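Local atomic coordinates of aldehyde dehydrogenase family protein (Pseudomonas syringae pv. tomato, PDB entry 6X9L), a protein that probably oxidises long-chain aliphatic aldehydes with NAD+ as the hydride acceptor, as a member of the aldehyde dehydrogenase family. Residues A[153-157]-A[167-171]; A[228-234]-A[252-258]; A[112-116]-A[158-162]; A[78-82]-A[173-177]. The protein carries 1 engineered substitution. All coordinates share one frame; numbering follows the deposited sequence.

Overall arrangement
All four contacts are buried, so none is a true surface contact. Contact 4 lies farthest out, about 21 Å from the centre of the chain to its own centre. Contacts 1, 3 and 4 all use helix 161-174: its start in contact 3, its middle in contact 1 and its end in contact 4. Contacts 1 and 2 meet in one sheet, where strands 143-155 and 230-234 are neighbours. The chemistry follows the place. Contact 2 is backbone pairing of strands, and contact 1 is aliphatic packing of a helix on a strand. Contact 3 is an indole between an amide and octanal. Contact 4 is an arginine on a helix end. Contacts 1 to 3 touch NAD.

Contact 1 (A[153-157]-A[167-171]); sequences ALITP and AKVAP. With NAD (nicotinamide-adenine-dinucleotide), chain D.
Leu154 and Thr156 meet Lys168 and Val169 through aliphatic groups alone, and the flat rings here belong to NAD, on the Ile155 and Pro157 side of the strand. The methyl CD1 of Ile155 comes 3.8 Å from N3A of the NAD adenine. CG of Pro157 lies 4.0 Å from C6N of the NAD nicotinamide ring. The cofactor ribose hydroxyl O3B donates a hydrogen bond of 2.8 Å to the backbone O of Thr156.

Across from the cofactor, Leu154 points toward the helix. Its CD1 touches CG2 of Val169 at 3.7 Å, and the two side chains cross at about a right angle. The same CD1 lies 4.0 Å from CB of Lys168. This is the packing of a helix on its own strand in the beta-alpha-beta unit of strand 143-155, helix 161-174 and strand 178-182, part of the NAD-binding sheet. The axes of residues 153-155 and 167-171 approach to 9.5 Å and run nearly antiparallel (154°). Lys168 slides past Leu154 and Thr156 in the opposite direction. Its CE passes 3.8 Å from CG2 of Thr156 and 3.6 Å from the backbone O of Ile155. The chain stays extended as far as CE and then turns at chi4 (-76°), which carries NZ to its polar partners. These are the hydroxyls of Ser232 and Thr234 and a salt bridge to Glu467. The buried ammonium is thus satisfied by groups outside the two segments. His122, Val123 and Ala126 of helix 117-129 pack on Ala167 and Ala170.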
# COMPACT_ATOMS: atom_id res chain seq x y z
N ALA A 153 2.91 -9.46 10.34
CA ALA A 153 2.46 -9.04 11.66
C ALA A 153 0.99 -8.63 11.61
O ALA A 153 0.61 -7.78 10.79
CB ALA A 153 3.30 -7.87 12.19
N LEU A 154 0.17 -9.22 12.47
CA LEU A 154 -1.25 -8.91 12.53
C LEU A 154 -1.60 -8.36 13.90
O LEU A 154 -1.31 -8.99 14.93
CB LEU A 154 -2.09 -10.15 12.24
CG LEU A 154 -1.54 -11.01 11.10
CD1 LEU A 154 -2.35 -12.33 11.00
CD2 LEU A 154 -1.49 -10.24 9.77
N ILE A 155 -2.24 -7.19 13.91
CA ILE A 155 -2.67 -6.53 15.14
C ILE A 155 -4.17 -6.26 15.02
O ILE A 155 -4.63 -5.70 14.01
CB ILE A 155 -1.88 -5.23 15.38
CG1 ILE A 155 -0.38 -5.53 15.43
CG2 ILE A 155 -2.31 -4.57 16.66
CD1 ILE A 155 0.45 -4.27 15.51
N THR A 156 -4.93 -6.67 16.03
CA THR A 156 -6.38 -6.63 15.96
C THR A 156 -7.01 -5.95 17.17
O THR A 156 -6.41 -5.87 18.26
CB THR A 156 -6.94 -8.05 15.81
OG1 THR A 156 -6.34 -8.91 16.78
CG2 THR A 156 -6.67 -8.58 14.40
N PRO A 157 -8.25 -5.41 17.01
CA PRO A 157 -8.92 -4.69 18.10
C PRO A 157 -9.83 -5.61 18.91
O PRO A 157 -9.85 -6.82 18.68
CB PRO A 157 -9.73 -3.65 17.33
CG PRO A 157 -10.20 -4.47 16.12
CD PRO A 157 -9.08 -5.44 15.79
N ALA A 167 -10.40 -12.34 9.43
CA ALA A 167 -10.20 -11.57 8.20
C ALA A 167 -8.73 -11.48 7.84
O ALA A 167 -8.41 -11.31 6.66
CB ALA A 167 -10.79 -10.16 8.35
N LYS A 168 -7.84 -11.54 8.82
CA LYS A 168 -6.41 -11.43 8.55
C LYS A 168 -5.75 -12.80 8.41
O LYS A 168 -5.01 -13.03 7.44
CB LYS A 168 -5.73 -10.60 9.64
CG LYS A 168 -6.25 -9.17 9.74
CD LYS A 168 -5.42 -8.34 10.69
CE LYS A 168 -6.04 -7.00 10.95
NZ LYS A 168 -5.85 -6.08 9.80
N VAL A 169 -6.04 -13.72 9.33
CA VAL A 169 -5.29 -14.97 9.40
C VAL A 169 -5.68 -15.88 8.25
O VAL A 169 -4.81 -16.49 7.61
CB VAL A 169 -5.50 -15.66 10.76
CG1 VAL A 169 -5.01 -17.12 10.72
CG2 VAL A 169 -4.79 -14.91 11.85
N ALA A 170 -6.98 -16.01 7.98
CA ALA A 170 -7.39 -16.93 6.92
C ALA A 170 -6.75 -16.58 5.59
O ALA A 170 -6.03 -17.43 5.02
CB ALA A 170 -8.92 -16.95 6.84
N PRO A 171 -6.91 -15.37 5.06
CA PRO A 171 -6.24 -15.04 3.78
C PRO A 171 -4.73 -15.16 3.84
O PRO A 171 -4.12 -15.70 2.91
CB PRO A 171 -6.71 -13.61 3.51
CG PRO A 171 -6.97 -13.06 4.89
CD PRO A 171 -7.56 -14.19 5.66
PA NAD D . -6.48 0.81 19.09
O1A NAD D . -6.05 1.60 17.91
O2A NAD D . -6.35 1.54 20.37
O5B NAD D . -5.69 -0.61 19.17
C5B NAD D . -5.73 -1.53 18.09
C4B NAD D . -4.58 -2.54 18.23
O4B NAD D . -3.35 -1.85 18.16
C3B NAD D . -4.57 -3.26 19.57
O3B NAD D . -4.13 -4.59 19.35
C2B NAD D . -3.53 -2.51 20.38
O2B NAD D . -2.88 -3.32 21.34
C1B NAD D . -2.55 -2.15 19.30
N9A NAD D . -1.78 -0.94 19.56
C8A NAD D . -2.13 0.16 20.31
N7A NAD D . -1.11 1.05 20.20
C5A NAD D . -0.16 0.54 19.39
C6A NAD D . 1.06 1.02 18.94
N6A NAD D . 1.41 2.28 19.18
N1A NAD D . 1.81 0.24 18.09
C2A NAD D . 1.37 -1.00 17.69
N3A NAD D . 0.16 -1.48 18.14
C4A NAD D . -0.58 -0.71 18.97
O3 NAD D . -7.96 0.24 18.79
PN NAD D . -9.34 0.58 19.53
O1N NAD D . -9.65 2.02 19.36
O2N NAD D . -9.34 -0.01 20.88
O5D NAD D . -10.23 -0.32 18.50
C5D NAD D . -11.39 0.23 17.92
C4D NAD D . -10.99 0.98 16.65
O4D NAD D . -10.72 0.06 15.60
C3D NAD D . -12.13 1.86 16.17
O3D NAD D . -11.59 3.03 15.59
C2D NAD D . -12.72 1.04 15.06
O2D NAD D . -13.43 1.82 14.11
C1D NAD D . -11.48 0.39 14.46
N1N NAD D . -11.91 -0.75 13.64
C2N NAD D . -11.75 -0.70 12.29
C3N NAD D . -12.20 -1.75 11.50
C7N NAD D . -12.06 -1.74 10.00
O7N NAD D . -12.26 -2.97 9.34
N7N NAD D . -11.79 -0.62 9.33
C4N NAD D . -12.82 -2.85 12.09
C5N NAD D . -12.98 -2.88 13.46
C6N NAD D . -12.53 -1.81 14.24

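Contact 2 (A[228-234]-A[252-258]); sequences IDMISIT and KRVTQEL. With NAD (nicotinamide-adenine-dinucleotide), chain D.
Ile231 and Val254 lie side by side and point the same way, with their CG2 methyls 4.2 Å apart. Ile233 and Gln256 share this face, but their side chains cross at a slant. CG of Gln256 rests 3.9 Å from CG2 of Ile233, and the amide oxygen of Gln256 bonds Asn464. The other face carries Met230, Ser232 and Thr234 beside Arg253, Thr255 and Glu257. SD of Met230 lies 4.0 Å from CD of Arg253, and the extended methionine chain carries CE on to Thr255. The Arg253 guanidinium turns away to the backbone O of Glu475 and Leu477. Thr234 and Glu257 point the same way, with OG1 of Thr234 3.5 Å from CB of Glu257. The polar partner of that hydroxyl is Lys168.

Parallel backbone pairing holds these rows in register. Ile231 N donates to Arg253 O, and Thr255 N to Ile231 O, both at 2.9 Å. Ile233 N and Glu257 N continue the series with Thr255 O and Ile233 O. At the far end, CG2 of Thr234 lies 3.4 Å from C4N of NAD, while OE1 of Glu257 and the backbone O of Leu258 take weak bonds from N7N. Two neighbouring parallel strands, joined through helix 237-247, with the nicotinamide at their C-terminal ends, are characteristic of the Rossmann-like NAD-binding domain of aldehyde dehydrogenases.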
# COMPACT_ATOMS: atom_id res chain seq x y z
N ILE A 228 10.18 -8.92 9.39
CA ILE A 228 8.75 -8.96 9.08
C ILE A 228 8.53 -8.24 7.76
O ILE A 228 8.95 -7.09 7.58
CB ILE A 228 7.93 -8.35 10.22
CG1 ILE A 228 8.01 -9.30 11.41
CG2 ILE A 228 6.49 -8.06 9.77
CD1 ILE A 228 7.17 -8.94 12.60
N ASP A 229 7.91 -8.92 6.82
CA ASP A 229 7.78 -8.39 5.47
C ASP A 229 6.55 -7.53 5.30
O ASP A 229 6.49 -6.74 4.36
CB ASP A 229 7.73 -9.55 4.48
CG ASP A 229 8.88 -10.49 4.65
OD1 ASP A 229 10.03 -10.01 4.52
OD2 ASP A 229 8.65 -11.69 4.95
N MET A 230 5.57 -7.68 6.19
CA MET A 230 4.32 -6.97 6.07
C MET A 230 3.69 -6.90 7.44
O MET A 230 3.89 -7.79 8.27
CB MET A 230 3.37 -7.66 5.09
CG MET A 230 1.92 -7.31 5.38
SD MET A 230 0.79 -8.08 4.24
CE MET A 230 -0.74 -7.63 5.05
N ILE A 231 2.93 -5.82 7.68
CA ILE A 231 2.16 -5.64 8.90
C ILE A 231 0.77 -5.14 8.53
O ILE A 231 0.61 -4.27 7.66
CB ILE A 231 2.84 -4.68 9.91
CG1 ILE A 231 2.05 -4.65 11.23
CG2 ILE A 231 2.95 -3.25 9.36
CD1 ILE A 231 2.87 -4.23 12.44
N SER A 232 -0.24 -5.73 9.16
CA SER A 232 -1.64 -5.37 8.96
C SER A 232 -2.24 -5.05 10.31
O SER A 232 -2.14 -5.84 11.26
CB SER A 232 -2.42 -6.50 8.27
OG SER A 232 -3.77 -6.11 8.06
N ILE A 233 -2.86 -3.88 10.42
CA ILE A 233 -3.43 -3.43 11.69
C ILE A 233 -4.85 -2.95 11.46
O ILE A 233 -5.11 -2.16 10.53
CB ILE A 233 -2.60 -2.31 12.35
CG1 ILE A 233 -3.33 -1.86 13.63
CG2 ILE A 233 -2.37 -1.14 11.38
CD1 ILE A 233 -2.48 -1.08 14.61
N THR A 234 -5.75 -3.43 12.31
CA THR A 234 -7.11 -2.93 12.47
C THR A 234 -7.20 -2.28 13.85
O THR A 234 -7.12 -2.97 14.87
CB THR A 234 -8.10 -4.07 12.33
OG1 THR A 234 -8.00 -4.58 10.99
CG2 THR A 234 -9.51 -3.60 12.64
N LYS A 252 8.17 -2.14 4.90
CA LYS A 252 7.16 -3.18 4.90
C LYS A 252 5.94 -2.75 4.10
O LYS A 252 5.71 -1.56 3.87
CB LYS A 252 6.72 -3.52 6.32
CG LYS A 252 7.75 -3.27 7.35
CD LYS A 252 7.49 -4.11 8.57
CE LYS A 252 8.67 -4.04 9.49
NZ LYS A 252 8.62 -5.21 10.34
N ARG A 253 5.18 -3.76 3.65
CA ARG A 253 3.81 -3.54 3.23
C ARG A 253 2.94 -3.27 4.45
O ARG A 253 2.97 -4.04 5.42
CB ARG A 253 3.24 -4.75 2.48
CG ARG A 253 1.75 -4.56 2.19
CD ARG A 253 1.21 -5.57 1.19
NE ARG A 253 1.97 -5.55 -0.06
CZ ARG A 253 1.84 -6.47 -1.01
NH1 ARG A 253 1.00 -7.48 -0.85
NH2 ARG A 253 2.57 -6.38 -2.11
N VAL A 254 2.20 -2.17 4.41
CA VAL A 254 1.42 -1.69 5.54
C VAL A 254 -0.05 -1.74 5.14
O VAL A 254 -0.46 -1.10 4.16
CB VAL A 254 1.84 -0.26 5.94
CG1 VAL A 254 0.85 0.35 6.96
CG2 VAL A 254 3.29 -0.24 6.46
N THR A 255 -0.83 -2.50 5.89
CA THR A 255 -2.27 -2.59 5.69
C THR A 255 -2.97 -2.05 6.93
O THR A 255 -2.65 -2.45 8.05
CB THR A 255 -2.68 -4.03 5.40
OG1 THR A 255 -2.37 -4.32 4.03
CG2 THR A 255 -4.16 -4.22 5.62
N GLN A 256 -3.92 -1.13 6.72
CA GLN A 256 -4.57 -0.41 7.83
C GLN A 256 -6.07 -0.32 7.62
O GLN A 256 -6.54 0.09 6.56
CB GLN A 256 -4.00 1.00 8.00
CG GLN A 256 -2.49 1.04 8.15
CD GLN A 256 -1.93 2.40 7.80
OE1 GLN A 256 -1.90 2.77 6.62
NE2 GLN A 256 -1.50 3.15 8.81
N GLU A 257 -6.81 -0.69 8.66
CA GLU A 257 -8.26 -0.55 8.74
C GLU A 257 -8.50 0.29 9.98
O GLU A 257 -8.32 -0.19 11.10
CB GLU A 257 -8.93 -1.91 8.86
CG GLU A 257 -8.64 -2.88 7.74
CD GLU A 257 -9.70 -2.81 6.65
OE1 GLU A 257 -10.66 -2.03 6.85
OE2 GLU A 257 -9.56 -3.50 5.61
N LEU A 258 -8.90 1.56 9.77
CA LEU A 258 -8.97 2.50 10.89
C LEU A 258 -10.38 3.05 11.13
O LEU A 258 -11.38 2.36 10.89
CB LEU A 258 -7.98 3.63 10.65
CG LEU A 258 -6.63 3.17 10.11
CD1 LEU A 258 -5.73 4.36 9.94
CD2 LEU A 258 -5.96 2.12 11.02
PA NAD D . -6.48 0.81 19.09
O1A NAD D . -6.05 1.60 17.91
O2A NAD D . -6.35 1.54 20.37
O5B NAD D . -5.69 -0.61 19.17
C5B NAD D . -5.73 -1.53 18.09
C4B NAD D . -4.58 -2.54 18.23
O4B NAD D . -3.35 -1.85 18.16
C3B NAD D . -4.57 -3.26 19.57
O3B NAD D . -4.13 -4.59 19.35
C2B NAD D . -3.53 -2.51 20.38
O2B NAD D . -2.88 -3.32 21.34
C1B NAD D . -2.55 -2.15 19.30
N9A NAD D . -1.78 -0.94 19.56
C8A NAD D . -2.13 0.16 20.31
N7A NAD D . -1.11 1.05 20.20
C5A NAD D . -0.16 0.54 19.39
C6A NAD D . 1.06 1.02 18.94
N6A NAD D . 1.41 2.28 19.18
N1A NAD D . 1.81 0.24 18.09
C2A NAD D . 1.37 -1.00 17.69
N3A NAD D . 0.16 -1.48 18.14
C4A NAD D . -0.58 -0.71 18.97
O3 NAD D . -7.96 0.24 18.79
PN NAD D . -9.34 0.58 19.53
O1N NAD D . -9.65 2.02 19.36
O2N NAD D . -9.34 -0.01 20.88
O5D NAD D . -10.23 -0.32 18.50
C5D NAD D . -11.39 0.23 17.92
C4D NAD D . -10.99 0.98 16.65
O4D NAD D . -10.72 0.06 15.60
C3D NAD D . -12.13 1.86 16.17
O3D NAD D . -11.59 3.03 15.59
C2D NAD D . -12.72 1.04 15.06
O2D NAD D . -13.43 1.82 14.11
C1D NAD D . -11.48 0.39 14.46
N1N NAD D . -11.91 -0.75 13.64
C2N NAD D . -11.75 -0.70 12.29
C3N NAD D . -12.20 -1.75 11.50
C7N NAD D . -12.06 -1.74 10.00
O7N NAD D . -12.26 -2.97 9.34
N7N NAD D . -11.79 -0.62 9.33
C4N NAD D . -12.82 -2.85 12.09
C5N NAD D . -12.98 -2.88 13.46
C6N NAD D . -12.53 -1.81 14.24

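Contact 3 (A[112-116]-A[158-162]); sequences RAMQV and WNWPL. With NAD (nicotinamide-adenine-dinucleotide), chain D; OYA (octanal), chain C.
Gln115, near the end of helix 108-115, and Trp160, the N-cap residue of helix 161-174, bring their CA atoms within 6.4 Å. The indole of Trp160 carries the contact. Over one face lies the Gln115 amide, offset toward the rim, with its plane turned 35° from that of the ring. NE2 of Gln115 is 3.7 Å from CE3 of Trp160. The glutamine has CG anti to N and then bends at chi2 (72°), which brings the amide over the ring. On the opposite face runs the octanal chain, whose C11 is 3.6 Å from CZ2 of Trp160. The backbone of Met114 lies at the ring edge, with its C atom 4.0 Å from CZ3 of Trp160. The indole is thus a flat wall between a protein amide and the aliphatic chain of the bound octanal.

The Asn159 amide lies near both ligands. Its OD1 is 3.6 Å from C6N of NAD. Its ND2 is 3.8 Å from the aldehyde oxygen OAB of octanal, but gives its hydrogen bond to the backbone O of Gln289. Octanal is hydrogen-bonded to the N of Ala291, an engineered residue. NE1 of Trp158 gives a weak bond to O2N of the NAD pyrophosphate.

Ile100 of helix 93-104 packs on Gln115, and Glu103 of the same helix on Pro161. Helix 188-201 also packs on the start of helix 161-174, through Ser190 on Pro161 and Phe194 on Leu162.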
# COMPACT_ATOMS: atom_id res chain seq x y z
N ARG A 112 -23.45 -15.47 19.44
CA ARG A 112 -23.78 -16.69 18.72
C ARG A 112 -24.20 -16.41 17.29
O ARG A 112 -23.82 -17.14 16.37
CB ARG A 112 -24.90 -17.43 19.46
CG ARG A 112 -24.52 -17.92 20.85
CD ARG A 112 -25.75 -18.34 21.63
NE ARG A 112 -25.42 -19.08 22.84
CZ ARG A 112 -26.18 -19.08 23.94
NH1 ARG A 112 -27.29 -18.37 23.97
NH2 ARG A 112 -25.81 -19.78 25.01
N ALA A 113 -24.98 -15.35 17.08
CA ALA A 113 -25.59 -15.12 15.78
C ALA A 113 -24.64 -14.48 14.79
O ALA A 113 -24.81 -14.68 13.57
CB ALA A 113 -26.83 -14.24 15.91
N MET A 114 -23.64 -13.74 15.27
CA MET A 114 -22.86 -12.93 14.34
C MET A 114 -21.38 -12.88 14.66
O MET A 114 -20.55 -13.10 13.77
CB MET A 114 -23.43 -11.52 14.30
CG MET A 114 -24.49 -11.36 13.23
SD MET A 114 -24.94 -9.63 13.10
CE MET A 114 -25.33 -9.30 14.82
N GLN A 115 -21.06 -12.57 15.91
CA GLN A 115 -19.67 -12.50 16.34
C GLN A 115 -18.87 -13.74 15.92
O GLN A 115 -17.74 -13.61 15.43
CB GLN A 115 -19.64 -12.30 17.86
CG GLN A 115 -18.36 -11.70 18.43
CD GLN A 115 -18.17 -10.21 18.14
OE1 GLN A 115 -17.13 -9.81 17.64
NE2 GLN A 115 -19.16 -9.39 18.47
N VAL A 116 -19.44 -14.93 16.05
CA VAL A 116 -18.75 -16.16 15.63
C VAL A 116 -19.03 -16.51 14.17
O VAL A 116 -18.09 -16.73 13.40
CB VAL A 116 -19.11 -17.35 16.53
CG1 VAL A 116 -18.39 -18.61 16.06
CG2 VAL A 116 -18.76 -17.03 17.98
N TRP A 158 -10.62 -5.05 19.82
CA TRP A 158 -11.41 -5.87 20.74
C TRP A 158 -12.90 -5.95 20.42
O TRP A 158 -13.61 -6.72 21.08
CB TRP A 158 -11.24 -5.35 22.17
CG TRP A 158 -11.44 -3.86 22.25
CD1 TRP A 158 -10.46 -2.91 22.45
CD2 TRP A 158 -12.68 -3.14 22.17
NE1 TRP A 158 -11.02 -1.67 22.48
CE2 TRP A 158 -12.38 -1.78 22.31
CE3 TRP A 158 -14.01 -3.52 21.99
CZ2 TRP A 158 -13.37 -0.79 22.27
CZ3 TRP A 158 -14.98 -2.53 21.94
CH2 TRP A 158 -14.67 -1.19 22.09
N ASN A 159 -13.39 -5.19 19.43
CA ASN A 159 -14.83 -5.00 19.27
C ASN A 159 -15.48 -6.15 18.50
O ASN A 159 -16.63 -6.51 18.76
CB ASN A 159 -15.11 -3.68 18.55
CG ASN A 159 -14.61 -3.69 17.13
OD1 ASN A 159 -13.50 -4.15 16.86
ND2 ASN A 159 -15.44 -3.22 16.21
N TRP A 160 -14.76 -6.71 17.53
CA TRP A 160 -15.17 -7.94 16.84
C TRP A 160 -13.98 -8.89 16.87
O TRP A 160 -13.38 -9.20 15.83
CB TRP A 160 -15.60 -7.64 15.41
CG TRP A 160 -16.90 -6.94 15.30
CD1 TRP A 160 -17.14 -5.60 15.40
CD2 TRP A 160 -18.16 -7.56 15.05
NE1 TRP A 160 -18.48 -5.34 15.22
CE2 TRP A 160 -19.13 -6.53 15.01
CE3 TRP A 160 -18.57 -8.88 14.84
CZ2 TRP A 160 -20.48 -6.78 14.77
CZ3 TRP A 160 -19.92 -9.13 14.60
CH2 TRP A 160 -20.86 -8.08 14.57
N PRO A 161 -13.63 -9.42 18.05
CA PRO A 161 -12.27 -9.97 18.23
C PRO A 161 -11.97 -11.19 17.36
O PRO A 161 -10.95 -11.19 16.64
CB PRO A 161 -12.22 -10.30 19.73
CG PRO A 161 -13.65 -10.37 20.19
CD PRO A 161 -14.45 -9.48 19.28
N LEU A 162 -12.82 -12.22 17.39
CA LEU A 162 -12.56 -13.39 16.55
C LEU A 162 -12.65 -13.02 15.07
O LEU A 162 -11.79 -13.40 14.27
CB LEU A 162 -13.56 -14.49 16.88
CG LEU A 162 -13.24 -15.80 16.18
CD1 LEU A 162 -11.85 -16.28 16.57
CD2 LEU A 162 -14.28 -16.84 16.56
PA NAD D . -6.48 0.81 19.09
O1A NAD D . -6.05 1.60 17.91
O2A NAD D . -6.35 1.54 20.37
O5B NAD D . -5.69 -0.61 19.17
C5B NAD D . -5.73 -1.53 18.09
C4B NAD D . -4.58 -2.54 18.23
O4B NAD D . -3.35 -1.85 18.16
C3B NAD D . -4.57 -3.26 19.57
O3B NAD D . -4.13 -4.59 19.35
C2B NAD D . -3.53 -2.51 20.38
O2B NAD D . -2.88 -3.32 21.34
C1B NAD D . -2.55 -2.15 19.30
N9A NAD D . -1.78 -0.94 19.56
C8A NAD D . -2.13 0.16 20.31
N7A NAD D . -1.11 1.05 20.20
C5A NAD D . -0.16 0.54 19.39
C6A NAD D . 1.06 1.02 18.94
N6A NAD D . 1.41 2.28 19.18
N1A NAD D . 1.81 0.24 18.09
C2A NAD D . 1.37 -1.00 17.69
N3A NAD D . 0.16 -1.48 18.14
C4A NAD D . -0.58 -0.71 18.97
O3 NAD D . -7.96 0.24 18.79
PN NAD D . -9.34 0.58 19.53
O1N NAD D . -9.65 2.02 19.36
O2N NAD D . -9.34 -0.01 20.88
O5D NAD D . -10.23 -0.32 18.50
C5D NAD D . -11.39 0.23 17.92
C4D NAD D . -10.99 0.98 16.65
O4D NAD D . -10.72 0.06 15.60
C3D NAD D . -12.13 1.86 16.17
O3D NAD D . -11.59 3.03 15.59
C2D NAD D . -12.72 1.04 15.06
O2D NAD D . -13.43 1.82 14.11
C1D NAD D . -11.48 0.39 14.46
N1N NAD D . -11.91 -0.75 13.64
C2N NAD D . -11.75 -0.70 12.29
C3N NAD D . -12.20 -1.75 11.50
C7N NAD D . -12.06 -1.74 10.00
O7N NAD D . -12.26 -2.97 9.34
N7N NAD D . -11.79 -0.62 9.33
C4N NAD D . -12.82 -2.85 12.09
C5N NAD D . -12.98 -2.88 13.46
C6N NAD D . -12.53 -1.81 14.24
C14 OYA C . -23.21 -6.86 9.87
C5 OYA C . -22.00 -6.13 10.42
C6 OYA C . -20.78 -7.03 10.29
C11 OYA C . -19.70 -6.55 11.23
C7 OYA C . -18.91 -5.41 10.62
C8 OYA C . -17.78 -5.07 11.59
C9 OYA C . -16.67 -4.25 10.94
C10 OYA C . -16.61 -2.85 11.53
OAB OYA C . -15.96 -2.64 12.52

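Contact 4 (A[78-82]-A[173-177]); sequences RAQVI and IAAGC
Arg78 reaches from helix 75-91 to the end of helix 161-174, where it meets Ala174 and Gly176. Its CB heads toward residues 173-177. CD passes 4.0 Å from the backbone O of Ile173. The bend at chi3 (-62°) then turns NE toward the backbone O of Ala174. NE donates to this O of Ala174 at 2.9 Å, from well above the carbonyl plane. NH2 donates to that same O of Ala174 at 2.7 Å, only slightly tilted from the carbonyl plane. The guanidinium thus grips one oxygen side-on with two nitrogens, and that oxygen lies close to the guanidinium plane. These two hydrogen bonds fix the rotation of the group. CA of Gly176 sits over the centre of one guanidinium face, 3.6 Å above it. NH1 gives a weak bond to the backbone O of Thr73.

One turn further along helix 75-91, CD1 of Ile82 packs 3.5 Å from CB of Ala174, and CG1 of Ile82 lies 4.1 Å from CG2 of Ile173.

Gly176 has positive phi (93°), and its N bonds back to Ile173 O. This is a Schellman motif, with Gly176 as the C' glycine, which ends helix 161-174 before the chain turns into strand 178-182 of the beta-alpha-beta unit.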
# COMPACT_ATOMS: atom_id res chain seq x y z
N ARG A 78 -2.99 -26.65 1.52
CA ARG A 78 -3.29 -25.54 2.42
C ARG A 78 -4.80 -25.38 2.60
O ARG A 78 -5.28 -25.25 3.73
CB ARG A 78 -2.67 -24.24 1.90
CG ARG A 78 -1.17 -24.34 1.63
CD ARG A 78 -0.48 -22.98 1.78
NE ARG A 78 -0.97 -21.98 0.83
CZ ARG A 78 -0.39 -21.71 -0.34
NH1 ARG A 78 0.71 -22.36 -0.70
NH2 ARG A 78 -0.91 -20.79 -1.15
N ALA A 79 -5.56 -25.45 1.50
CA ALA A 79 -7.01 -25.33 1.59
C ALA A 79 -7.62 -26.40 2.50
O ALA A 79 -8.67 -26.16 3.11
CB ALA A 79 -7.65 -25.41 0.20
N GLN A 80 -6.99 -27.57 2.59
CA GLN A 80 -7.52 -28.61 3.46
C GLN A 80 -7.37 -28.23 4.94
O GLN A 80 -8.29 -28.45 5.74
CB GLN A 80 -6.84 -29.95 3.15
CG GLN A 80 -7.35 -30.56 1.85
CD GLN A 80 -6.56 -31.77 1.38
OE1 GLN A 80 -5.47 -32.06 1.86
NE2 GLN A 80 -7.13 -32.49 0.40
N VAL A 81 -6.23 -27.65 5.31
CA VAL A 81 -6.02 -27.25 6.70
C VAL A 81 -7.00 -26.15 7.07
O VAL A 81 -7.63 -26.16 8.14
CB VAL A 81 -4.56 -26.80 6.90
CG1 VAL A 81 -4.32 -26.43 8.34
CG2 VAL A 81 -3.60 -27.90 6.46
N ILE A 82 -7.15 -25.17 6.17
CA ILE A 82 -8.06 -24.07 6.40
C ILE A 82 -9.48 -24.59 6.52
O ILE A 82 -10.23 -24.18 7.41
CB ILE A 82 -7.92 -23.05 5.26
CG1 ILE A 82 -6.51 -22.47 5.28
CG2 ILE A 82 -9.01 -21.98 5.33
CD1 ILE A 82 -6.17 -21.68 4.07
N ILE A 173 -2.80 -17.08 5.71
CA ILE A 173 -2.42 -18.49 5.69
C ILE A 173 -2.67 -19.09 4.32
O ILE A 173 -1.87 -19.89 3.82
CB ILE A 173 -3.22 -19.25 6.76
CG1 ILE A 173 -2.85 -18.74 8.15
CG2 ILE A 173 -3.04 -20.71 6.62
CD1 ILE A 173 -1.37 -18.69 8.38
N ALA A 174 -3.78 -18.73 3.69
CA ALA A 174 -4.15 -19.32 2.42
C ALA A 174 -3.15 -18.95 1.34
O ALA A 174 -2.81 -19.78 0.48
CB ALA A 174 -5.56 -18.88 2.02
N ALA A 175 -2.68 -17.70 1.36
CA ALA A 175 -1.71 -17.19 0.41
C ALA A 175 -0.36 -17.88 0.52
O ALA A 175 0.49 -17.72 -0.37
CB ALA A 175 -1.53 -15.68 0.61
N GLY A 176 -0.15 -18.65 1.58
CA GLY A 176 1.14 -19.21 1.89
C GLY A 176 1.98 -18.37 2.83
O GLY A 176 3.16 -18.68 3.00
N CYS A 177 1.42 -17.33 3.43
CA CYS A 177 2.20 -16.56 4.39
C CYS A 177 2.33 -17.28 5.74
O CYS A 177 1.64 -18.25 6.06
CB CYS A 177 1.60 -15.18 4.61
SG CYS A 177 1.77 -14.06 3.21